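Local coordinates for cytoplasmic Protein STM1381 (Salmonella enterica subsp. enterica serovar Typhimurium, PDB 3SOZ) that is of unknown function but is a putative member of the glutamine amidotransferase family, related to class I glutaminases, at residues 158-169 with 193-203; 205-216 with 238-248. All coordinates share one frame; numbering follows the deposited sequence.

Contact 1: residues 158-169 with 193-203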
loop_
_atom_site.group_PDB
_atom_site.type_symbol
_atom_site.label_atom_id
_atom_site.label_comp_id
_atom_site.label_asym_id
_atom_site.label_seq_id
_atom_site.Cartn_x
_atom_site.Cartn_y
_atom_site.Cartn_z
ATOM N N CYS A 158 14.540 8.990 19.860
ATOM C CA CYS A 158 15.394 10.030 19.404
ATOM C C CYS A 158 14.874 11.303 19.996
ATOM O O CYS A 158 13.659 11.475 20.099
ATOM C CB CYS A 158 15.339 10.052 17.892
ATOM S SG CYS A 158 16.144 11.423 17.119
ATOM N N LYS A 159 15.796 12.164 20.449
ATOM C CA LYS A 159 15.444 13.484 21.007
ATOM C C LYS A 159 15.392 14.564 19.939
ATOM O O LYS A 159 16.321 14.731 19.132
ATOM C CB LYS A 159 16.398 13.909 22.110
ATOM C CG LYS A 159 16.438 12.945 23.292
ATOM C CD LYS A 159 17.016 13.581 24.580
ATOM C CE LYS A 159 17.593 12.519 25.500
ATOM N NZ LYS A 159 18.952 12.943 25.983
ATOM N N ALA A 160 14.282 15.296 19.951
ATOM C CA ALA A 160 14.066 16.392 19.035
ATOM C C ALA A 160 14.849 17.578 19.535
ATOM O O ALA A 160 15.002 17.771 20.762
ATOM C CB ALA A 160 12.617 16.736 18.996
ATOM N N VAL A 161 15.357 18.372 18.603
ATOM C CA VAL A 161 15.917 19.672 18.959
ATOM C C VAL A 161 15.128 20.832 18.347
ATOM O O VAL A 161 14.839 20.830 17.149
ATOM C CB VAL A 161 17.436 19.794 18.609
ATOM C CG1 VAL A 161 18.273 18.781 19.415
ATOM C CG2 VAL A 161 17.680 19.660 17.076
ATOM N N ASN A 162 14.771 21.797 19.199
ATOM C CA ASN A 162 14.327 23.145 18.805
ATOM C C ASN A 162 15.182 23.839 17.732
ATOM O O ASN A 162 16.332 23.522 17.489
ATOM C CB ASN A 162 14.265 24.044 20.027
ATOM C CG ASN A 162 13.138 23.693 20.954
ATOM O OD1 ASN A 162 12.180 23.050 20.558
ATOM N ND2 ASN A 162 13.243 24.121 22.210
ATOM N N THR A 163 14.583 24.801 17.082
ATOM C CA THR A 163 15.166 25.391 15.916
ATOM C C THR A 163 15.593 26.788 16.367
ATOM O O THR A 163 15.251 27.198 17.475
ATOM C CB THR A 163 14.091 25.343 14.788
ATOM O OG1 THR A 163 14.672 24.867 13.580
ATOM C CG2 THR A 163 13.403 26.662 14.546
ATOM N N ALA A 164 16.353 27.509 15.546
ATOM C CA ALA A 164 16.754 28.894 15.891
ATOM C C ALA A 164 15.535 29.845 16.066
ATOM O O ALA A 164 15.533 30.673 16.987
ATOM C CB ALA A 164 17.770 29.457 14.857
ATOM N N VAL A 165 14.509 29.721 15.209
ATOM C CA VAL A 165 13.277 30.515 15.336
ATOM C C VAL A 165 12.764 30.610 16.787
ATOM O O VAL A 165 12.516 29.613 17.444
ATOM C CB VAL A 165 12.161 30.010 14.404
ATOM C CG1 VAL A 165 10.916 30.870 14.538
ATOM C CG2 VAL A 165 12.636 30.000 12.962
ATOM N N GLU A 166 12.652 31.846 17.282
ATOM C CA GLU A 166 12.119 32.115 18.630
ATOM C C GLU A 166 10.597 31.999 18.593
ATOM O O GLU A 166 9.967 32.481 17.646
ATOM C CB GLU A 166 12.531 33.524 19.093
ATOM C CG GLU A 166 13.838 33.595 19.918
ATOM C CD GLU A 166 14.404 35.033 19.987
ATOM O OE1 GLU A 166 14.888 35.528 18.930
ATOM O OE2 GLU A 166 14.364 35.659 21.084
ATOM N N HIS A 167 10.002 31.373 19.609
ATOM C CA HIS A 167 8.543 31.153 19.611
ATOM C C HIS A 167 7.990 30.809 20.988
ATOM O O HIS A 167 8.651 30.196 21.830
ATOM C CB HIS A 167 8.149 30.057 18.605
ATOM C CG HIS A 167 6.708 30.083 18.190
ATOM N ND1 HIS A 167 5.683 29.694 19.025
ATOM C CD2 HIS A 167 6.131 30.401 17.006
ATOM C CE1 HIS A 167 4.532 29.813 18.385
ATOM N NE2 HIS A 167 4.776 30.241 17.158
ATOM N N VAL A 168 6.750 31.216 21.183
ATOM C CA VAL A 168 6.064 31.051 22.431
ATOM C C VAL A 168 5.978 29.578 22.835
ATOM O O VAL A 168 6.141 29.248 24.009
ATOM C CB VAL A 168 4.655 31.661 22.354
ATOM C CG1 VAL A 168 4.263 32.225 23.705
ATOM C CG2 VAL A 168 4.608 32.773 21.294
ATOM N N ILE A 169 5.735 28.693 21.867
ATOM C CA ILE A 169 5.551 27.259 22.152
ATOM C C ILE A 169 6.842 26.662 22.686
ATOM O O ILE A 169 6.823 25.795 23.568
ATOM C CB ILE A 169 5.105 26.472 20.886
ATOM C CG1 ILE A 169 3.737 26.957 20.405
ATOM C CG2 ILE A 169 5.053 24.976 21.149
ATOM C CD1 ILE A 169 3.528 26.799 18.913
ATOM N N VAL A 193 9.492 26.191 10.765
ATOM C CA VAL A 193 9.789 24.952 11.467
ATOM C C VAL A 193 10.314 25.305 12.847
ATOM O O VAL A 193 11.344 25.957 12.981
ATOM C CB VAL A 193 10.875 24.131 10.727
ATOM C CG1 VAL A 193 11.182 22.870 11.477
ATOM C CG2 VAL A 193 10.454 23.812 9.325
ATOM N N LEU A 194 9.624 24.859 13.875
ATOM C CA LEU A 194 9.981 25.226 15.215
ATOM C C LEU A 194 10.767 24.158 16.006
ATOM O O LEU A 194 11.211 24.429 17.136
ATOM C CB LEU A 194 8.715 25.630 15.983
ATOM C CG LEU A 194 7.590 26.469 15.342
ATOM C CD1 LEU A 194 6.571 26.865 16.414
ATOM C CD2 LEU A 194 8.092 27.722 14.627
ATOM N N ALA A 195 10.938 22.955 15.439
ATOM C CA ALA A 195 11.556 21.801 16.127
ATOM C C ALA A 195 11.836 20.768 15.094
ATOM O O ALA A 195 11.146 20.702 14.116
ATOM C CB ALA A 195 10.640 21.216 17.150
ATOM N N GLU A 196 12.857 19.958 15.315
ATOM C CA GLU A 196 13.203 18.894 14.377
ATOM C C GLU A 196 13.579 17.588 15.073
ATOM O O GLU A 196 13.999 17.581 16.216
ATOM C CB GLU A 196 14.315 19.340 13.445
ATOM C CG GLU A 196 13.866 20.302 12.395
ATOM C CD GLU A 196 14.933 20.539 11.315
ATOM O OE1 GLU A 196 16.087 20.872 11.666
ATOM O OE2 GLU A 196 14.605 20.390 10.102
ATOM N N ILE A 197 13.412 16.482 14.372
ATOM C CA ILE A 197 13.704 15.167 14.936
ATOM C C ILE A 197 14.469 14.438 13.862
ATOM O O ILE A 197 14.208 14.669 12.683
ATOM C CB ILE A 197 12.392 14.445 15.384
ATOM C CG1 ILE A 197 12.690 13.147 16.129
ATOM C CG2 ILE A 197 11.393 14.316 14.214
ATOM C CD1 ILE A 197 11.558 12.666 16.928
ATOM N N ASN A 198 15.480 13.659 14.260
ATOM C CA ASN A 198 16.284 12.849 13.338
ATOM C C ASN A 198 16.511 13.573 12.017
ATOM O O ASN A 198 16.467 12.971 10.946
ATOM C CB ASN A 198 15.581 11.496 13.131
ATOM C CG ASN A 198 16.406 10.491 12.348
ATOM O OD1 ASN A 198 17.569 10.261 12.637
ATOM N ND2 ASN A 198 15.783 9.860 11.363
ATOM N N GLY A 199 16.724 14.891 12.102
ATOM C CA GLY A 199 17.052 15.739 10.936
ATOM C C GLY A 199 15.898 15.925 9.966
ATOM O O GLY A 199 16.130 16.073 8.754
ATOM N N ASP A 200 14.662 15.908 10.494
ATOM C CA ASP A 200 13.443 16.070 9.713
ATOM C C ASP A 200 12.508 16.957 10.518
ATOM O O ASP A 200 12.656 17.039 11.738
ATOM C CB ASP A 200 12.744 14.718 9.516
ATOM C CG ASP A 200 13.379 13.872 8.449
ATOM O OD1 ASP A 200 13.832 14.455 7.441
ATOM O OD2 ASP A 200 13.414 12.611 8.618
ATOM N N PRO A 201 11.508 17.588 9.861
ATOM C CA PRO A 201 10.553 18.465 10.574
ATOM C C PRO A 201 9.788 17.774 11.667
ATOM O O PRO A 201 9.382 16.638 11.504
ATOM C CB PRO A 201 9.569 18.856 9.487
ATOM C CG PRO A 201 10.316 18.732 8.231
ATOM C CD PRO A 201 11.419 17.749 8.402
ATOM N N LEU A 202 9.541 18.442 12.769
ATOM C CA LEU A 202 8.691 17.849 13.754
ATOM C C LEU A 202 7.515 18.759 14.085
ATOM O O LEU A 202 6.409 18.279 14.330
ATOM C CB LEU A 202 9.491 17.482 14.991
ATOM C CG LEU A 202 8.887 16.716 16.197
ATOM C CD1 LEU A 202 8.748 17.569 17.458
ATOM C CD2 LEU A 202 7.592 15.909 15.912
ATOM N N LEU A 203 7.749 20.072 14.090
ATOM C CA LEU A 203 6.715 21.048 14.428
ATOM C C LEU A 203 6.767 22.059 13.330
ATOM O O LEU A 203 7.761 22.742 13.164
ATOM C CB LEU A 203 7.019 21.750 15.737
ATOM C CG LEU A 203 5.861 21.853 16.720
ATOM C CD1 LEU A 203 6.114 22.970 17.707
ATOM C CD2 LEU A 203 4.534 22.046 15.999
#

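Contact 2: residues 205-216 with 238-248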
loop_
_atom_site.group_PDB
_atom_site.type_symbol
_atom_site.label_atom_id
_atom_site.label_comp_id
_atom_site.label_asym_id
_atom_site.label_seq_id
_atom_site.Cartn_x
_atom_site.Cartn_y
_atom_site.Cartn_z
HETATM N N MSE A 205 4.760 25.179 11.394
HETATM C CA MSE A 205 3.740 26.201 11.431
HETATM C C MSE A 205 3.519 26.788 10.066
HETATM O O MSE A 205 4.437 26.880 9.240
HETATM C CB MSE A 205 4.168 27.298 12.363
HETATM C CG MSE A 205 3.068 27.722 13.213
HETATM SE SE MSE A 205 3.000 26.407 14.599
HETATM C CE MSE A 205 1.144 26.766 15.138
ATOM N N GLY A 206 2.294 27.201 9.822
ATOM C CA GLY A 206 1.963 27.757 8.509
ATOM C C GLY A 206 0.648 28.487 8.574
ATOM O O GLY A 206 0.085 28.630 9.656
ATOM N N THR A 207 0.160 28.929 7.421
ATOM C CA THR A 207 -1.096 29.690 7.348
ATOM C C THR A 207 -1.844 29.243 6.089
ATOM O O THR A 207 -1.203 28.936 5.062
ATOM C CB THR A 207 -0.873 31.265 7.232
ATOM O OG1 THR A 207 -0.180 31.569 5.998
ATOM C CG2 THR A 207 -0.126 31.838 8.456
ATOM N N TYR A 208 -3.177 29.245 6.157
ATOM C CA TYR A 208 -3.972 28.942 4.986
ATOM C C TYR A 208 -5.065 30.022 4.770
ATOM O O TYR A 208 -6.124 30.034 5.442
ATOM C CB TYR A 208 -4.503 27.491 5.039
ATOM C CG TYR A 208 -5.298 27.074 3.814
ATOM C CD1 TYR A 208 -4.688 26.939 2.552
ATOM C CD2 TYR A 208 -6.657 26.792 3.921
ATOM C CE1 TYR A 208 -5.436 26.548 1.424
ATOM C CE2 TYR A 208 -7.404 26.407 2.813
ATOM C CZ TYR A 208 -6.795 26.288 1.575
ATOM O OH TYR A 208 -7.588 25.898 0.499
ATOM N N HIS A 209 -4.776 30.927 3.829
ATOM C CA HIS A 209 -5.463 32.221 3.731
ATOM C C HIS A 209 -5.585 32.841 5.118
ATOM O O HIS A 209 -4.568 33.121 5.737
ATOM C CB HIS A 209 -6.803 32.094 3.007
ATOM C CG HIS A 209 -6.688 31.474 1.649
ATOM N ND1 HIS A 209 -5.826 31.956 0.683
ATOM C CD2 HIS A 209 -7.315 30.408 1.094
ATOM C CE1 HIS A 209 -5.927 31.213 -0.408
ATOM N NE2 HIS A 209 -6.828 30.269 -0.187
ATOM N N LYS A 210 -6.797 33.012 5.633
ATOM C CA LYS A 210 -6.968 33.720 6.919
ATOM C C LYS A 210 -6.646 32.870 8.140
ATOM O O LYS A 210 -6.693 33.377 9.270
ATOM C CB LYS A 210 -8.372 34.337 7.080
ATOM C CG LYS A 210 -8.766 35.361 6.011
ATOM C CD LYS A 210 -10.108 36.059 6.326
ATOM C CE LYS A 210 -10.213 37.403 5.551
ATOM N NZ LYS A 210 -11.481 38.178 5.778
ATOM N N GLY A 211 -6.308 31.596 7.913
ATOM C CA GLY A 211 -6.159 30.624 9.001
ATOM C C GLY A 211 -4.766 30.140 9.340
ATOM O O GLY A 211 -3.874 30.113 8.480
ATOM N N LYS A 212 -4.602 29.736 10.599
ATOM C CA LYS A 212 -3.347 29.143 11.090
ATOM C C LYS A 212 -3.337 27.589 11.156
ATOM O O LYS A 212 -4.236 26.967 11.744
ATOM C CB LYS A 212 -3.046 29.735 12.464
ATOM C CG LYS A 212 -3.036 31.264 12.441
ATOM C CD LYS A 212 -2.601 31.890 13.788
ATOM C CE LYS A 212 -3.239 33.278 13.997
ATOM N NZ LYS A 212 -4.738 33.224 14.265
ATOM N N VAL A 213 -2.317 26.972 10.563
ATOM C CA VAL A 213 -2.188 25.503 10.544
ATOM C C VAL A 213 -0.967 25.020 11.286
ATOM O O VAL A 213 0.103 25.622 11.218
ATOM C CB VAL A 213 -2.057 24.888 9.105
ATOM C CG1 VAL A 213 -2.578 23.447 9.086
ATOM C CG2 VAL A 213 -2.801 25.683 8.097
ATOM N N CYS A 214 -1.112 23.881 11.945
ATOM C CA CYS A 214 0.020 23.261 12.601
ATOM C C CYS A 214 0.047 21.728 12.400
ATOM O O CYS A 214 -0.980 21.046 12.507
ATOM C CB CYS A 214 0.003 23.648 14.077
ATOM S SG CYS A 214 1.313 22.968 15.061
ATOM N N CYS A 215 1.237 21.228 12.077
ATOM C CA CYS A 215 1.529 19.817 11.962
ATOM C C CYS A 215 2.547 19.417 12.997
ATOM O O CYS A 215 3.605 20.030 13.120
ATOM C CB CYS A 215 2.116 19.526 10.611
ATOM S SG CYS A 215 0.904 19.745 9.357
ATOM N N PHE A 216 2.214 18.380 13.744
ATOM C CA PHE A 216 3.133 17.786 14.674
ATOM C C PHE A 216 3.387 16.369 14.157
ATOM O O PHE A 216 2.439 15.602 13.966
ATOM C CB PHE A 216 2.538 17.807 16.097
ATOM C CG PHE A 216 3.408 17.153 17.108
ATOM C CD1 PHE A 216 4.515 17.818 17.623
ATOM C CD2 PHE A 216 3.176 15.838 17.491
ATOM C CE1 PHE A 216 5.357 17.181 18.533
ATOM C CE2 PHE A 216 4.009 15.207 18.400
ATOM C CZ PHE A 216 5.096 15.873 18.917
ATOM N N PHE A 238 2.704 22.390 26.569
ATOM C CA PHE A 238 3.152 22.394 25.207
ATOM C C PHE A 238 1.967 22.373 24.243
ATOM O O PHE A 238 2.004 23.039 23.214
ATOM C CB PHE A 238 4.079 21.228 24.920
ATOM C CG PHE A 238 4.209 20.925 23.473
ATOM C CD1 PHE A 238 5.078 21.660 22.678
ATOM C CD2 PHE A 238 3.451 19.907 22.894
ATOM C CE1 PHE A 238 5.209 21.387 21.326
ATOM C CE2 PHE A 238 3.567 19.629 21.531
ATOM C CZ PHE A 238 4.453 20.364 20.745
ATOM N N TRP A 239 0.932 21.598 24.567
ATOM C CA TRP A 239 -0.208 21.469 23.661
ATOM C C TRP A 239 -1.107 22.690 23.774
ATOM O O TRP A 239 -1.518 23.266 22.765
ATOM C CB TRP A 239 -0.978 20.166 23.906
ATOM C CG TRP A 239 -0.195 18.924 23.528
ATOM C CD1 TRP A 239 0.328 17.986 24.374
ATOM C CD2 TRP A 239 0.152 18.497 22.203
ATOM N NE1 TRP A 239 0.987 17.014 23.664
ATOM C CE2 TRP A 239 0.890 17.302 22.328
ATOM C CE3 TRP A 239 -0.091 19.008 20.926
ATOM C CZ2 TRP A 239 1.375 16.606 21.220
ATOM C CZ3 TRP A 239 0.396 18.322 19.828
ATOM C CH2 TRP A 239 1.127 17.137 19.982
ATOM N N CYS A 240 -1.385 23.114 25.001
ATOM C CA CYS A 240 -2.075 24.360 25.208
ATOM C C CYS A 240 -1.442 25.487 24.373
ATOM O O CYS A 240 -2.147 26.174 23.631
ATOM C CB CYS A 240 -2.127 24.684 26.693
ATOM S SG CYS A 240 -3.265 23.562 27.624
ATOM N N ASN A 241 -0.129 25.652 24.437
ATOM C CA ASN A 241 0.511 26.665 23.613
ATOM C C ASN A 241 0.287 26.450 22.134
ATOM O O ASN A 241 0.163 27.421 21.394
ATOM C CB ASN A 241 2.015 26.706 23.825
ATOM C CG ASN A 241 2.443 27.594 24.998
ATOM O OD1 ASN A 241 1.869 27.571 26.084
ATOM N ND2 ASN A 241 3.512 28.351 24.776
ATOM N N VAL A 242 0.271 25.195 21.683
ATOM C CA VAL A 242 0.125 24.906 20.259
ATOM C C VAL A 242 -1.246 25.407 19.801
ATOM O O VAL A 242 -1.409 26.011 18.726
ATOM C CB VAL A 242 0.228 23.380 19.968
ATOM C CG1 VAL A 242 0.205 23.108 18.449
ATOM C CG2 VAL A 242 1.490 22.814 20.553
ATOM N N LEU A 243 -2.224 25.122 20.644
ATOM C CA LEU A 243 -3.595 25.485 20.408
ATOM C C LEU A 243 -3.770 27.000 20.450
ATOM O O LEU A 243 -4.147 27.596 19.455
ATOM C CB LEU A 243 -4.483 24.772 21.422
ATOM C CG LEU A 243 -5.251 23.530 20.942
ATOM C CD1 LEU A 243 -4.656 22.865 19.701
ATOM C CD2 LEU A 243 -5.336 22.551 22.072
ATOM N N HIS A 244 -3.460 27.636 21.577
ATOM C CA HIS A 244 -3.440 29.101 21.607
ATOM C C HIS A 244 -2.727 29.699 20.376
ATOM O O HIS A 244 -3.244 30.612 19.762
ATOM C CB HIS A 244 -2.906 29.663 22.938
ATOM C CG HIS A 244 -3.818 29.421 24.111
ATOM N ND1 HIS A 244 -3.379 28.873 25.303
ATOM C CD2 HIS A 244 -5.147 29.644 24.270
ATOM C CE1 HIS A 244 -4.394 28.781 26.148
ATOM N NE2 HIS A 244 -5.479 29.242 25.545
ATOM N N THR A 245 -1.592 29.157 19.973
ATOM C CA THR A 245 -0.922 29.667 18.773
ATOM C C THR A 245 -1.802 29.669 17.509
ATOM O O THR A 245 -1.696 30.585 16.684
ATOM C CB THR A 245 0.367 28.913 18.504
ATOM O OG1 THR A 245 1.098 28.831 19.724
ATOM C CG2 THR A 245 1.214 29.602 17.457
ATOM N N ILE A 246 -2.668 28.665 17.353
ATOM C CA ILE A 246 -3.575 28.624 16.189
ATOM C C ILE A 246 -4.996 29.173 16.421
ATOM O O ILE A 246 -5.819 29.112 15.504
ATOM C CB ILE A 246 -3.690 27.206 15.521
ATOM C CG1 ILE A 246 -4.205 26.168 16.505
ATOM C CG2 ILE A 246 -2.394 26.783 14.886
ATOM C CD1 ILE A 246 -4.800 24.983 15.816
ATOM N N LYS A 247 -5.285 29.696 17.616
ATOM C CA LYS A 247 -6.599 30.312 17.894
ATOM C C LYS A 247 -6.998 31.324 16.811
ATOM O O LYS A 247 -6.203 32.202 16.432
ATOM C CB LYS A 247 -6.653 30.967 19.281
ATOM C CG LYS A 247 -8.064 31.282 19.757
ATOM C CD LYS A 247 -8.055 32.328 20.854
ATOM C CE LYS A 247 -9.462 32.583 21.409
ATOM N NZ LYS A 247 -9.442 33.470 22.622
ATOM N N LYS A 248 -8.235 31.183 16.325
ATOM C CA LYS A 248 -8.686 31.889 15.111
ATOM C C LYS A 248 -8.828 33.441 15.221
ATOM O O LYS A 248 -9.890 34.025 15.512
ATOM C CB LYS A 248 -9.923 31.205 14.480
ATOM C CG LYS A 248 -11.289 31.468 15.115
ATOM C CD LYS A 248 -12.373 31.510 14.006
ATOM C CE LYS A 248 -13.768 31.163 14.531
ATOM N NZ LYS A 248 -14.528 30.428 13.470
ATOM O OXT LYS A 248 -7.832 34.157 15.002
#

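Contact 1: residues 158-169 with 193-203
Cys-158 lies against the turn that follows strand 193-197: its SG, swung anti to the backbone N (chi1 171°), rests 4.0 Å from Ile-197 CG1 and alongside Asn-198 CB. Two residues on, the buried methyl of Ala-160 meets Ile-197 CB and Leu-202 CD1. Val-161 supplies the paired bonds of the ladder. Its N binds Glu-196 O at 2.9 Å, nearly in line with that carbonyl, while Glu-196 N reaches Val-161 O at 2.8 Å from above the carbonyl plane. Asn-162 and Ala-195 form the next, non-hydrogen-bonded pair, and Asn-162 OD1 is taken by Trp-176 NE1. Pairing fades at Thr-163, whose N makes a weak bond to Leu-194 O. Beyond it the chain folds over Leu-194. Val-165 CG1 approaches CD2 of that leucine, and the His-167 ring receives its CD1 over the centre of one face, 3.7 Å from the centroid, a CH-pi contact. Ile-169 N bonds His-167 ND1 in the ring plane, which fixes the ring's rotation, and Ile-169 CD1 reaches Leu-194 CD1 at 3.9 Å. Strand 158-162 thus pairs antiparallel with the first arm of a beta hairpin, whose type I' turn runs from Ile-197 to Asp-200, within the large mixed sheet.

Contact 2: residues 205-216 with 238-248
Lys-212 reaches along the end of helix 238-246 to the C-terminus, its aliphatic chain passing Ile-246 with CB 3.9 Å from Ile-246 CG2. A bend at the last torsion (chi4 71°) turns NZ to Lys-247 O, which it binds at 2.8 Å with the donor tilted 30° from the carbonyl plane. The same NZ lies 3.3 Å from Lys-248 OXT, a salt bridge to the terminal carboxylate, so the ammonium is hydrogen-bonded to one carbonyl and ion-paired with the chain's end. The Lys-248 amine turns elsewhere, to Ala-69 O. On the helix, Thr-245 CG2 meets the CE of selenomethionine Met-205. That CE also packs on Ile-246 CG2, while Cys-214 SG touches Val-242 CG1 at 3.6 Å. At Phe-216, the last residue of strand 211-216, the chemistry is aromatic: Trp-239 presents its edge to the face of Phe-216, CH2 lying 3.5 Å from Phe-216 CD2 with the planes at 75°, and Phe-238 adds an offset edge-to-face partner. The helix thus packs on hairpin strands 205-208 and 211-216, with Leu-115 of strand 113-117 touching both Cys-214 and Val-242 and Leu-38 and Leu-42 of helix 36-42 against Trp-239.

How the contacts relate
Contacts 1 and 2 follow one another along the chain and share strand 200-208, which lies between strands 192-197 and 211-216 in the same sheet. Contact 1 is partly buried and lies about 17 Å, centre to centre, from the middle of the chain; it joins strand to strand by a short backbone ladder and a loop to the sheet by apolar and CH-pi packing. Contact 2, about 12 Å from that middle, is buried and joins helix to sheet mainly through apolar and aromatic side chains, with one lysine reaching the C-terminal backbone. Their centres are about 15 Å apart, yet they meet directly: His-167 CE1 packs 3.5 Å from Thr-245 CG2, and Leu-203 CD2 lies 3.5 Å from Cys-214 SG. The loop after strand 157-162 therefore rests on the helix of contact 2.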